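Side-chain contacts in xylosidase (PDB 6XN2), which probably hydrolyses xylan-derived xylo-oligosaccharides as a family 43 glycoside hydrolase, and holds bound xylopyranose and a calcium ion: residues A[41-44]-A[45-48]; A[186-190]-A[191-195]; A[244-247]-A[248-252]. One frame throughout, in Å; residues are numbered along the deposited sequence.

Interaction 1 of 3, residues A[41-44]-A[45-48]; sequences PLVT and HLYT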
ATOM      1  N   PRO A  41       5.028  16.820  -5.809  1.00 32.53           N
ATOM      2  CA  PRO A  41       4.474  15.721  -6.562  1.00 34.10           C
ATOM      3  C   PRO A  41       5.494  15.191  -7.562  1.00 37.30           C
ATOM      4  O   PRO A  41       6.051  15.940  -8.306  1.00 35.81           O
ATOM      5  CB  PRO A  41       3.344  16.363  -7.304  1.00 34.59           C
ATOM      6  CG  PRO A  41       3.044  17.603  -6.605  1.00 35.85           C
ATOM      7  CD  PRO A  41       4.280  18.051  -5.988  1.00 38.19           C
ATOM      8  N   LEU A  42       5.739  13.902  -7.555  1.00 33.74           N
ATOM      9  CA  LEU A  42       6.709  13.327  -8.444  1.00 33.80           C
ATOM     10  C   LEU A  42       6.261  13.441  -9.854  1.00 35.53           C
ATOM     11  O   LEU A  42       7.040  13.463 -10.755  1.00 36.96           O
ATOM     12  CB  LEU A  42       6.913  11.859  -8.118  1.00 32.25           C
ATOM     13  CG  LEU A  42       7.601  11.626  -6.814  1.00 35.90           C
ATOM     14  CD1 LEU A  42       7.574  10.173  -6.445  1.00 37.27           C
ATOM     15  CD2 LEU A  42       9.014  12.132  -6.885  1.00 36.74           C
ATOM     16  N   VAL A  43       4.961  13.512 -10.064  1.00 34.26           N
ATOM     17  CA  VAL A  43       4.394  13.729 -11.378  1.00 33.74           C
ATOM     18  C   VAL A  43       3.165  14.587 -11.260  1.00 38.03           C
ATOM     19  O   VAL A  43       2.504  14.558 -10.280  1.00 34.31           O
ATOM     20  CB  VAL A  43       3.995  12.480 -12.136  1.00 38.77           C
ATOM     21  CG1 VAL A  43       5.174  11.773 -12.741  1.00 39.15           C
ATOM     22  CG2 VAL A  43       3.177  11.572 -11.288  1.00 40.02           C
ATOM     23  N   THR A  44       2.882  15.369 -12.281  1.00 37.07           N
ATOM     24  CA  THR A  44       1.737  16.231 -12.235  1.00 34.29           C
ATOM     25  C   THR A  44       0.871  16.154 -13.426  1.00 37.04           C
ATOM     26  O   THR A  44      -0.129  16.772 -13.437  1.00 38.97           O
ATOM     27  CB  THR A  44       2.104  17.711 -12.143  1.00 35.40           C
ATOM     28  OG1 THR A  44       2.936  18.051 -13.237  1.00 36.42           O
ATOM     29  CG2 THR A  44       2.795  17.998 -10.908  1.00 34.89           C
ATOM     30  N   HIS A  45       1.232  15.391 -14.435  1.00 35.90           N
ATOM     31  CA  HIS A  45       0.402  15.312 -15.621  1.00 37.85           C
ATOM     32  C   HIS A  45      -0.754  14.343 -15.514  1.00 41.14           C
ATOM     33  O   HIS A  45      -1.583  14.293 -16.357  1.00 36.97           O
ATOM     34  CB  HIS A  45       1.213  15.026 -16.860  1.00 37.17           C
ATOM     35  CG  HIS A  45       1.977  13.755 -16.804  1.00 41.34           C
ATOM     36  ND1 HIS A  45       3.114  13.608 -16.060  1.00 43.15           N
ATOM     37  CD2 HIS A  45       1.777  12.571 -17.415  1.00 47.15           C
ATOM     38  CE1 HIS A  45       3.584  12.391 -16.212  1.00 46.72           C
ATOM     39  NE2 HIS A  45       2.791  11.740 -17.031  1.00 44.95           N
ATOM     40  N   LEU A  46      -0.742  13.552 -14.463  1.00 35.28           N
ATOM     41  CA  LEU A  46      -1.802  12.650 -14.147  1.00 37.17           C
ATOM     42  C   LEU A  46      -1.876  12.516 -12.635  1.00 33.55           C
ATOM     43  O   LEU A  46      -0.931  12.737 -11.962  1.00 33.52           O
ATOM     44  CB  LEU A  46      -1.601  11.323 -14.833  1.00 36.87           C
ATOM     45  CG  LEU A  46      -0.721  10.260 -14.241  1.00 36.02           C
ATOM     46  CD1 LEU A  46      -0.965   8.967 -14.970  1.00 36.29           C
ATOM     47  CD2 LEU A  46       0.714  10.630 -14.381  1.00 41.45           C
ATOM     48  N   TYR A  47      -3.044  12.222 -12.123  1.00 30.35           N
ATOM     49  CA  TYR A  47      -3.187  12.010 -10.694  1.00 31.44           C
ATOM     50  C   TYR A  47      -2.755  10.591 -10.343  1.00 30.58           C
ATOM     51  O   TYR A  47      -3.105   9.636 -11.037  1.00 36.62           O
ATOM     52  CB  TYR A  47      -4.628  12.270 -10.246  1.00 30.33           C
ATOM     53  CG  TYR A  47      -5.007  13.736 -10.231  1.00 32.95           C
ATOM     54  CD1 TYR A  47      -4.422  14.612  -9.323  1.00 34.88           C
ATOM     55  CD2 TYR A  47      -5.954  14.242 -11.114  1.00 34.82           C
ATOM     56  CE1 TYR A  47      -4.761  15.955  -9.299  1.00 32.99           C
ATOM     57  CE2 TYR A  47      -6.307  15.586 -11.095  1.00 35.29           C
ATOM     58  CZ  TYR A  47      -5.705  16.434 -10.179  1.00 34.08           C
ATOM     59  OH  TYR A  47      -6.037  17.768 -10.143  1.00 37.53           O
ATOM     60  N   THR A  48      -1.975  10.462  -9.278  1.00 28.18           N
ATOM     61  CA  THR A  48      -1.422   9.173  -8.876  1.00 31.78           C
ATOM     62  C   THR A  48      -1.572   8.975  -7.371  1.00 30.66           C
ATOM     63  O   THR A  48      -1.552   9.939  -6.607  1.00 27.38           O
ATOM     64  CB  THR A  48       0.071   9.051  -9.246  1.00 28.68           C
ATOM     65  OG1 THR A  48       0.802  10.129  -8.644  1.00 30.42           O
ATOM     66  CG2 THR A  48       0.269   9.091 -10.762  1.00 32.16           C
TER
HETATM   67  O   HOH W   1       0.303  12.748  -9.682  1.00 28.46           O
HETATM   68  O   HOH W   2       4.968  15.742 -14.750  1.00 39.83           O

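Interaction 2 of 3, residues A[186-190]-A[191-195]; sequences GGIWG and GQLQH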
ATOM      1  N   GLY A 186      -5.518  -6.408   2.638  1.00 26.23           N
ATOM      2  CA  GLY A 186      -6.583  -6.033   3.542  1.00 23.95           C
ATOM      3  C   GLY A 186      -6.838  -4.547   3.649  1.00 27.52           C
ATOM      4  O   GLY A 186      -5.936  -3.719   3.566  1.00 26.67           O
ATOM      5  N   GLY A 187      -8.102  -4.212   3.836  1.00 25.10           N
ATOM      6  CA  GLY A 187      -8.501  -2.851   4.126  1.00 28.62           C
ATOM      7  C   GLY A 187      -9.909  -2.929   4.667  1.00 30.36           C
ATOM      8  O   GLY A 187     -10.741  -3.626   4.091  1.00 27.44           O
ATOM      9  N   ILE A 188     -10.180  -2.237   5.756  1.00 24.67           N
ATOM     10  CA  ILE A 188     -11.507  -2.217   6.312  1.00 28.30           C
ATOM     11  C   ILE A 188     -12.379  -1.144   5.668  1.00 26.71           C
ATOM     12  O   ILE A 188     -11.987  -0.580   4.676  1.00 26.39           O
ATOM     13  CB  ILE A 188     -11.529  -2.158   7.847  1.00 27.72           C
ATOM     14  CG1 ILE A 188     -10.883  -0.886   8.354  1.00 25.82           C
ATOM     15  CG2 ILE A 188     -10.875  -3.393   8.433  1.00 26.80           C
ATOM     16  CD1 ILE A 188     -11.019  -0.707   9.827  1.00 27.88           C
ATOM     17  N   TRP A 189     -13.547  -0.884   6.261  1.00 25.72           N
ATOM     18  CA  TRP A 189     -14.522   0.041   5.663  1.00 24.88           C
ATOM     19  C   TRP A 189     -14.776  -0.350   4.213  1.00 26.44           C
ATOM     20  O   TRP A 189     -15.174  -1.484   3.937  1.00 27.38           O
ATOM     21  CB  TRP A 189     -14.056   1.500   5.752  1.00 28.11           C
ATOM     22  CG  TRP A 189     -14.045   2.057   7.154  1.00 27.10           C
ATOM     23  CD1 TRP A 189     -13.995   1.348   8.323  1.00 29.04           C
ATOM     24  CD2 TRP A 189     -14.089   3.442   7.528  1.00 31.20           C
ATOM     25  NE1 TRP A 189     -13.999   2.209   9.400  1.00 28.92           N
ATOM     26  CE2 TRP A 189     -14.051   3.498   8.937  1.00 28.96           C
ATOM     27  CE3 TRP A 189     -14.155   4.639   6.806  1.00 32.23           C
ATOM     28  CZ2 TRP A 189     -14.089   4.706   9.634  1.00 29.47           C
ATOM     29  CZ3 TRP A 189     -14.180   5.833   7.499  1.00 28.38           C
ATOM     30  CH2 TRP A 189     -14.149   5.857   8.898  1.00 27.89           C
ATOM     31  N   GLY A 190     -14.536   0.549   3.279  1.00 27.05           N
ATOM     32  CA  GLY A 190     -14.741   0.279   1.879  1.00 26.97           C
ATOM     33  C   GLY A 190     -13.950  -0.861   1.284  1.00 28.31           C
ATOM     34  O   GLY A 190     -14.265  -1.383   0.273  1.00 23.81           O
ATOM     35  N   GLY A 191     -12.926  -1.254   1.976  1.00 26.23           N
ATOM     36  CA  GLY A 191     -12.103  -2.321   1.503  1.00 28.35           C
ATOM     37  C   GLY A 191     -12.666  -3.689   1.714  1.00 29.38           C
ATOM     38  O   GLY A 191     -11.944  -4.573   1.301  1.00 28.24           O
ATOM     39  N   GLN A 192     -13.630  -3.823   2.679  1.00 27.42           N
ATOM     40  CA  GLN A 192     -14.436  -5.033   2.915  1.00 25.90           C
ATOM     41  C   GLN A 192     -13.813  -6.137   3.773  1.00 27.81           C
ATOM     42  O   GLN A 192     -14.449  -7.173   3.984  1.00 28.76           O
ATOM     43  CB  GLN A 192     -14.867  -5.660   1.574  1.00 23.77           C
ATOM     44  CG  GLN A 192     -15.647  -4.712   0.661  1.00 29.71           C
ATOM     45  CD  GLN A 192     -16.017  -5.328  -0.686  1.00 30.80           C
ATOM     46  OE1 GLN A 192     -15.469  -6.348  -1.096  1.00 28.10           O
ATOM     47  NE2 GLN A 192     -16.952  -4.697  -1.381  1.00 30.62           N
ATOM     48  N   LEU A 193     -12.607  -5.931   4.296  1.00 25.97           N
ATOM     49  CA  LEU A 193     -11.953  -6.970   5.103  1.00 24.69           C
ATOM     50  C   LEU A 193     -12.787  -7.380   6.327  1.00 27.19           C
ATOM     51  O   LEU A 193     -12.681  -8.506   6.819  1.00 30.08           O
ATOM     52  CB  LEU A 193     -10.562  -6.500   5.552  1.00 30.05           C
ATOM     53  CG  LEU A 193      -9.745  -7.398   6.491  1.00 26.66           C
ATOM     54  CD1 LEU A 193      -9.368  -8.726   5.829  1.00 28.10           C
ATOM     55  CD2 LEU A 193      -8.494  -6.673   6.974  1.00 25.11           C
ATOM     56  N   GLN A 194     -13.625  -6.462   6.800  1.00 27.90           N
ATOM     57  CA  GLN A 194     -14.447  -6.700   7.984  1.00 28.01           C
ATOM     58  C   GLN A 194     -15.507  -7.774   7.752  1.00 29.79           C
ATOM     59  O   GLN A 194     -16.054  -8.319   8.708  1.00 27.31           O
ATOM     60  CB  GLN A 194     -15.115  -5.398   8.436  1.00 27.10           C
ATOM     61  CG  GLN A 194     -16.190  -4.868   7.493  1.00 27.00           C
ATOM     62  CD  GLN A 194     -15.639  -4.007   6.369  1.00 32.20           C
ATOM     63  OE1 GLN A 194     -14.437  -4.010   6.083  1.00 28.49           O
ATOM     64  NE2 GLN A 194     -16.522  -3.263   5.722  1.00 28.57           N
ATOM     65  N   HIS A 195     -15.793  -8.072   6.485  1.00 28.06           N
ATOM     66  CA  HIS A 195     -16.767  -9.108   6.143  1.00 29.72           C
ATOM     67  C   HIS A 195     -16.178 -10.515   6.080  1.00 28.80           C
ATOM     68  O   HIS A 195     -16.865 -11.456   5.672  1.00 25.97           O
ATOM     69  CB  HIS A 195     -17.435  -8.784   4.813  1.00 27.94           C
ATOM     70  CG  HIS A 195     -18.402  -7.648   4.899  1.00 32.48           C
ATOM     71  ND1 HIS A 195     -18.188  -6.438   4.276  1.00 38.09           N
ATOM     72  CD2 HIS A 195     -19.580  -7.531   5.557  1.00 33.38           C
ATOM     73  CE1 HIS A 195     -19.199  -5.627   4.537  1.00 32.22           C
ATOM     74  NE2 HIS A 195     -20.054  -6.265   5.316  1.00 41.84           N
TER

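Interaction 3 of 3, residues A[244-247]-A[248-252]; sequences TPLR and ADDHA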
ATOM      1  N   THR A 244      -0.249  -7.371  23.996  1.00 36.49           N
ATOM      2  CA  THR A 244      -1.645  -7.619  23.802  1.00 36.19           C
ATOM      3  C   THR A 244      -2.074  -7.095  22.445  1.00 36.19           C
ATOM      4  O   THR A 244      -1.717  -6.023  22.088  1.00 34.23           O
ATOM      5  CB  THR A 244      -2.454  -6.896  24.877  1.00 35.39           C
ATOM      6  OG1 THR A 244      -2.098  -7.423  26.139  1.00 43.19           O
ATOM      7  CG2 THR A 244      -3.898  -7.114  24.698  1.00 36.73           C
ATOM      8  N   PRO A 245      -2.877  -7.850  21.703  1.00 34.25           N
ATOM      9  CA  PRO A 245      -3.353  -7.425  20.393  1.00 31.30           C
ATOM     10  C   PRO A 245      -4.068  -6.097  20.422  1.00 33.54           C
ATOM     11  O   PRO A 245      -4.795  -5.816  21.334  1.00 31.54           O
ATOM     12  CB  PRO A 245      -4.323  -8.521  20.024  1.00 32.81           C
ATOM     13  CG  PRO A 245      -3.763  -9.710  20.679  1.00 33.25           C
ATOM     14  CD  PRO A 245      -3.287  -9.224  21.989  1.00 34.74           C
ATOM     15  N   LEU A 246      -3.907  -5.306  19.387  1.00 28.58           N
ATOM     16  CA  LEU A 246      -4.553  -4.026  19.361  1.00 28.78           C
ATOM     17  C   LEU A 246      -6.055  -4.157  19.392  1.00 31.87           C
ATOM     18  O   LEU A 246      -6.607  -5.008  18.792  1.00 32.73           O
ATOM     19  CB  LEU A 246      -4.093  -3.201  18.188  1.00 28.00           C
ATOM     20  CG  LEU A 246      -2.618  -2.821  18.156  1.00 29.22           C
ATOM     21  CD1 LEU A 246      -2.238  -1.974  16.971  1.00 30.04           C
ATOM     22  CD2 LEU A 246      -2.177  -2.134  19.415  1.00 30.62           C
ATOM     23  N   ARG A 247      -6.703  -3.268  20.111  1.00 30.80           N
ATOM     24  CA  ARG A 247      -8.129  -3.285  20.261  1.00 29.03           C
ATOM     25  C   ARG A 247      -8.839  -2.584  19.147  1.00 30.98           C
ATOM     26  O   ARG A 247      -8.339  -1.684  18.575  1.00 27.49           O
ATOM     27  CB  ARG A 247      -8.535  -2.598  21.551  1.00 28.77           C
ATOM     28  CG  ARG A 247      -8.223  -3.342  22.811  1.00 31.56           C
ATOM     29  CD  ARG A 247      -8.229  -2.401  23.995  1.00 30.30           C
ATOM     30  NE  ARG A 247      -9.512  -1.800  24.230  1.00 30.44           N
ATOM     31  CZ  ARG A 247     -10.303  -2.106  25.238  1.00 32.12           C
ATOM     32  NH1 ARG A 247      -9.937  -3.014  26.088  1.00 30.52           N
ATOM     33  NH2 ARG A 247     -11.449  -1.514  25.380  1.00 28.73           N
ATOM     34  N   ALA A 248     -10.050  -3.011  18.891  1.00 26.84           N
ATOM     35  CA  ALA A 248     -10.851  -2.438  17.862  1.00 26.99           C
ATOM     36  C   ALA A 248     -11.141  -0.999  18.091  1.00 30.72           C
ATOM     37  O   ALA A 248     -11.297  -0.283  17.181  1.00 26.15           O
ATOM     38  CB  ALA A 248     -12.131  -3.165  17.746  1.00 28.01           C
ATOM     39  N   ASP A 249     -11.195  -0.604  19.341  1.00 25.01           N
ATOM     40  CA  ASP A 249     -11.447   0.771  19.681  1.00 30.51           C
ATOM     41  C   ASP A 249     -10.203   1.654  19.754  1.00 30.95           C
ATOM     42  O   ASP A 249     -10.289   2.767  20.149  1.00 30.22           O
ATOM     43  CB  ASP A 249     -12.304   0.899  20.933  1.00 27.48           C
ATOM     44  CG  ASP A 249     -11.693   0.282  22.125  1.00 30.70           C
ATOM     45  OD1 ASP A 249     -10.515  -0.031  22.120  1.00 29.78           O
ATOM     46  OD2 ASP A 249     -12.410   0.121  23.093  1.00 30.73           O
ATOM     47  N   ASP A 250      -9.064   1.121  19.353  1.00 29.33           N
ATOM     48  CA  ASP A 250      -7.816   1.829  19.330  1.00 32.41           C
ATOM     49  C   ASP A 250      -7.533   2.292  17.925  1.00 31.90           C
ATOM     50  O   ASP A 250      -6.652   1.829  17.312  1.00 30.01           O
ATOM     51  CB  ASP A 250      -6.695   0.943  19.831  1.00 30.67           C
ATOM     52  CG  ASP A 250      -5.416   1.673  20.015  1.00 32.70           C
ATOM     53  OD1 ASP A 250      -5.379   2.843  19.766  1.00 34.88           O
ATOM     54  OD2 ASP A 250      -4.439   1.079  20.393  1.00 33.28           O
ATOM     55  N   HIS A 251      -8.254   3.296  17.455  1.00 29.80           N
ATOM     56  CA  HIS A 251      -8.079   3.812  16.106  1.00 29.68           C
ATOM     57  C   HIS A 251      -6.775   4.574  15.832  1.00 31.54           C
ATOM     58  O   HIS A 251      -6.448   4.800  14.726  1.00 31.37           O
ATOM     59  CB  HIS A 251      -9.262   4.650  15.663  1.00 28.26           C
ATOM     60  CG  HIS A 251     -10.554   3.915  15.642  1.00 28.41           C
ATOM     61  ND1 HIS A 251     -11.644   4.354  14.952  1.00 31.54           N
ATOM     62  CD2 HIS A 251     -10.925   2.761  16.222  1.00 31.87           C
ATOM     63  CE1 HIS A 251     -12.636   3.511  15.114  1.00 30.86           C
ATOM     64  NE2 HIS A 251     -12.225   2.539  15.885  1.00 27.08           N
ATOM     65  N   ALA A 252      -6.062   4.950  16.871  1.00 29.74           N
ATOM     66  CA  ALA A 252      -4.793   5.591  16.769  1.00 32.38           C
ATOM     67  C   ALA A 252      -3.746   4.624  16.266  1.00 34.95           C
ATOM     68  O   ALA A 252      -2.869   5.018  15.593  1.00 32.40           O
ATOM     69  CB  ALA A 252      -4.394   6.099  18.111  1.00 32.76           C
TER
HETATM   70  O   HOH W   3      -5.210  -1.312  21.693  1.00 29.41           O

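Interaction 1 of 3, residues A[41-44]-A[45-48]
His45 turns its imidazole back beside Val43, two residues earlier, at the bend that leads the chain into strand 47-56. With CG lodged between the backbone N and the carbonyl carbon (chi1 59°), the ring swings back alongside Thr44 and Val43, and His45 CE1 comes within 3.9 Å of Val43 CG1, the methyl lying oblique to the ring. A water in the ring plane sits 3.1 Å from His45 ND1 and takes a longer hydrogen bond from the backbone N of Thr44. The other ring nitrogen, NE2, bonds to Asp100 OD2, so the imidazole is fixed at both nitrogens. His45 N, by contrast, is buried here without a partner.

Leu46 follows, turned so that CD2 lies over one face of the His45 ring, offset toward its rim. The same methyl meets Val43 CG2 at 4.1 Å, while the leucine also packs against His66 of strand 59-67. Strand 47-56 is an edge strand of the first four-stranded antiparallel blade of the five-bladed beta-propeller typical of family 43. It also carries Asp50, one of the residues lining the xylopyranose pocket. A second water ties the bend to this strand: it donates to Leu46 O at 2.6 Å and to Val43 O at 2.9 Å.

Thr48 completes the arrangement, its OG1 donating to that second water at 2.9 Å and also bonding to Ile337 N. Its side chain crosses that of Val43 at about a right angle, and Thr48 CG2 rests 3.9 Å from Val43 CG2. The Thr48 backbone is hydrogen-bonded to that of Arg335, another residue of the xylopyranose pocket.

Interaction 2 of 3, residues A[186-190]-A[191-195]
Two bends in the side chain of Gln194 bring its carboxamide up against Trp189: chi1 of 69° sets CG between the backbone N and the carbonyl carbon, and chi2 of -86° folds the chain again. Gln194 NE2 then donates to Trp189 O at 2.9 Å, nearly straight at 161°, with the oxygen close to the amide plane. Leu193 takes the other course, CG being anti to its backbone N, and lays CD2 4.0 Å from Gly186 CA, while Leu193 CB lies 4.2 Å from Ile188 CG2.

Beneath these side chains the backbone turns tightly twice. Gly191 N donates to Ile188 O at 2.9 Å, closing a turn whose angles at Trp189 and Gly190 fit type II', and Gln192 N donates to Trp189 O at 3.1 Å from well above the carbonyl plane. Leu193 N then reaches back to Gly187 O at 3.0 Å. That carbonyl also comes to 3.1 Å from Gly191 C, an approach that relies on Gly191 having no side chain.

This glycine-rich loop follows strand 181-185 of the propeller and runs beside the substrate site, with Gly190 about 6 Å from a bound xylopyranose at the nearest atoms. Outside it, the Trp189 indole meets Phe256 edge-to-face and also touches Trp305, while the amide end of Gln192 bonds to Phe142 and Gly140. The carbonyl of Trp189 thus accepts one side-chain and one backbone hydrogen bond, which should restrict rotation of the peptide after Trp189 and hold the Gln194 amide in a defined orientation.

Interaction 3 of 3, residues A[244-247]-A[248-252]
Arg247 and Asp249 lie side by side and point the same way, their guanidinium and carboxylate planes only 20° apart. The arginine offers its NE side to the acid: Arg247 NE donates to Asp249 OD1 at 2.9 Å, and Arg247 NH2 to Asp249 OD2 at 3.0 Å. Both oxygens use their syn lone pairs and both stay near the guanidinium plane, forming a bidentate, side-on salt bridge. A bend at chi3 (63°) in Arg247 and the Asp249 carboxylate placed between its backbone N and carbonyl carbon (chi1 60°) make this near-flat meeting possible.

Below the pair runs a type I beta turn from Arg247 to Asp250, closed by Asp250 N donating to Arg247 O at 3.0 Å. The Asp250 carboxylate takes no part in the salt bridge with Arg247. A water accepts from Arg247 N at 2.9 Å and donates to Asp250 OD2 at 2.8 Å, while the same carboxylate forms a salt bridge with Arg253 and passes obliquely by Leu246, whose CD2 lies 4.0 Å from Asp250 OD2.

The turn, its centre about 20 Å from the centre of the chain, belongs to the link between strands 234-239 and 257-264 of successive propeller blades. Each acid thus has an arginine of its own: Arg247 for Asp249, Arg253 for Asp250. This pairing probably offsets the two adjacent negative charges and favours the ionised carboxylates.

From the N terminus the three contacts come in series, none nesting within or crossing another. Interaction 1 closes the bend between helix 29-36 and strand 47-56, where the first propeller blade begins and the chain also lies against strand 336-342 near the C terminus. Interaction 2 folds the loop between strands 181-185 and 196-197, on a later blade beside the sugar site. Interaction 3 closes a turn in the linker from strand 234-239 to strand 257-264. Interactions 2 and 3 approach to about 6 Å between nearest atoms without touching, whereas interactions 1 and 3 lie on opposite sides of the chain's centre, their own centres about 35 Å apart.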